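Local coordinates for protein formimidoylglutamase (Bacillus subtilis, PDB 3M1R) that catalyses the hydrolysis of N-formimidoyl-L-glutamate to L-glutamate and formamide, a manganese-dependent step of histidine degradation, at residues 215-220 with 267-272. Numbering follows the deposited sequence.
Sequences DMIREK and TDELLE
Arg218 and Glu269 meet in an end-on, two-pronged salt bridge that links two helices. NH1 of Arg218 gives a nearly straight bond to OE2 of Glu269 (2.6 Å, 170° at the hydrogen), and NH2 of Arg218 reaches OE1 of Glu269 at 2.9 Å. OE1 is met at its syn lone pair and OE2 on the syn side but tilted out of the carboxylate plane; the guanidinium and carboxylate planes lie 24° apart, nearly coplanar, and paired bonding limits rotation of either group. Ile217, an apolar neighbour of Arg218 on its helix, brings CG2 to 4.4 Å from OE2 of Glu269. The arrangement ties helix 214-220, which follows edge strand 210-213 of the parallel sheet of the arginase fold, to helix 267-278, which precedes strand 283-289 nearer the middle of that sheet. With alanine in place of Glu269, the Arg218 guanidinium would probably lose its carboxylate mate and be freer to turn. Arg218 bends at its second torsion (chi2 -87°), whereas Glu269 runs extended beyond CG. OE1 of Glu269 has a second hydrogen bond, from the backbone N of Tyr266, which helps hold the carboxylate in place, and the Arg218 side chain also rests on Tyr266.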
# COMPACT_ATOMS: atom_id res chain seq x y z
N ASP D 215 2.94 -31.39 13.00
CA ASP D 215 4.04 -32.01 13.74
C ASP D 215 4.30 -33.39 13.15
O ASP D 215 5.45 -33.76 12.87
CB ASP D 215 3.70 -32.12 15.23
CG ASP D 215 4.90 -31.86 16.14
OD1 ASP D 215 5.11 -30.68 16.51
OD2 ASP D 215 5.63 -32.82 16.50
N MSE D 216 3.22 -34.15 12.97
CA MSE D 216 3.31 -35.50 12.41
C MSE D 216 3.82 -35.46 10.98
O MSE D 216 4.67 -36.26 10.59
CB MSE D 216 1.94 -36.19 12.45
CG MSE D 216 1.45 -36.53 13.85
SE MSE D 216 -0.49 -36.78 13.94
CE MSE D 216 -0.65 -38.23 12.64
N ILE D 217 3.30 -34.50 10.21
CA ILE D 217 3.65 -34.35 8.80
C ILE D 217 5.13 -34.00 8.67
O ILE D 217 5.80 -34.44 7.75
CB ILE D 217 2.76 -33.28 8.14
CG1 ILE D 217 1.35 -33.81 7.95
CG2 ILE D 217 3.32 -32.84 6.80
CD1 ILE D 217 0.34 -32.74 7.64
N ARG D 218 5.63 -33.20 9.61
CA ARG D 218 7.02 -32.76 9.54
C ARG D 218 8.01 -33.87 9.87
O ARG D 218 9.09 -33.93 9.29
CB ARG D 218 7.25 -31.55 10.45
CG ARG D 218 6.76 -30.25 9.83
CD ARG D 218 7.82 -29.61 8.96
NE ARG D 218 7.28 -28.54 8.12
CZ ARG D 218 6.80 -28.74 6.90
NH1 ARG D 218 6.78 -29.98 6.40
NH2 ARG D 218 6.32 -27.73 6.19
N GLU D 219 7.65 -34.76 10.79
CA GLU D 219 8.54 -35.86 11.08
C GLU D 219 8.41 -37.00 10.08
O GLU D 219 9.39 -37.63 9.73
CB GLU D 219 8.38 -36.36 12.52
CG GLU D 219 6.96 -36.62 12.96
CD GLU D 219 6.88 -37.07 14.41
OE1 GLU D 219 6.89 -38.30 14.63
OE2 GLU D 219 6.81 -36.20 15.32
N LYS D 220 7.19 -37.24 9.61
CA LYS D 220 6.92 -38.38 8.73
C LYS D 220 6.98 -37.99 7.25
O LYS D 220 7.28 -38.82 6.39
CB LYS D 220 5.56 -39.00 9.08
CG LYS D 220 5.14 -40.19 8.24
CD LYS D 220 5.58 -41.51 8.86
CE LYS D 220 4.81 -41.83 10.13
NZ LYS D 220 3.36 -42.07 9.87
N THR D 267 4.36 -24.23 -0.28
CA THR D 267 3.55 -24.50 -1.47
C THR D 267 4.02 -25.70 -2.32
O THR D 267 3.20 -26.49 -2.77
CB THR D 267 3.40 -23.26 -2.38
OG1 THR D 267 3.02 -22.13 -1.59
CG2 THR D 267 2.32 -23.51 -3.43
N ASP D 268 5.32 -25.85 -2.52
CA ASP D 268 5.83 -26.96 -3.31
C ASP D 268 5.48 -28.33 -2.69
O ASP D 268 5.18 -29.29 -3.40
CB ASP D 268 7.34 -26.82 -3.51
CG ASP D 268 8.08 -26.61 -2.21
OD1 ASP D 268 8.16 -27.57 -1.42
OD2 ASP D 268 8.57 -25.48 -1.99
N GLU D 269 5.51 -28.39 -1.37
CA GLU D 269 5.01 -29.54 -0.62
C GLU D 269 3.53 -29.81 -0.93
O GLU D 269 3.14 -30.95 -1.15
CB GLU D 269 5.09 -29.23 0.86
CG GLU D 269 5.90 -30.16 1.68
CD GLU D 269 5.88 -29.74 3.14
OE1 GLU D 269 5.80 -28.52 3.42
OE2 GLU D 269 5.92 -30.65 4.00
N LEU D 270 2.71 -28.77 -0.92
CA LEU D 270 1.29 -28.92 -1.23
C LEU D 270 1.11 -29.36 -2.68
O LEU D 270 0.33 -30.28 -2.96
CB LEU D 270 0.52 -27.61 -0.96
CG LEU D 270 -0.99 -27.53 -1.22
CD1 LEU D 270 -1.75 -28.62 -0.45
CD2 LEU D 270 -1.58 -26.11 -0.89
N LEU D 271 1.82 -28.71 -3.60
CA LEU D 271 1.61 -29.00 -5.01
C LEU D 271 1.90 -30.49 -5.28
O LEU D 271 1.15 -31.15 -6.00
CB LEU D 271 2.49 -28.11 -5.90
CG LEU D 271 2.24 -26.59 -5.82
CD1 LEU D 271 3.26 -25.84 -6.68
CD2 LEU D 271 0.84 -26.25 -6.28
N GLU D 272 2.95 -31.01 -4.67
CA GLU D 272 3.35 -32.39 -4.89
C GLU D 272 2.27 -33.33 -4.37
O GLU D 272 1.93 -34.31 -5.00
CB GLU D 272 4.70 -32.68 -4.21
CG GLU D 272 5.52 -33.78 -4.87
CD GLU D 272 5.86 -33.48 -6.33
OE1 GLU D 272 6.10 -34.43 -7.09
OE2 GLU D 272 5.87 -32.29 -6.71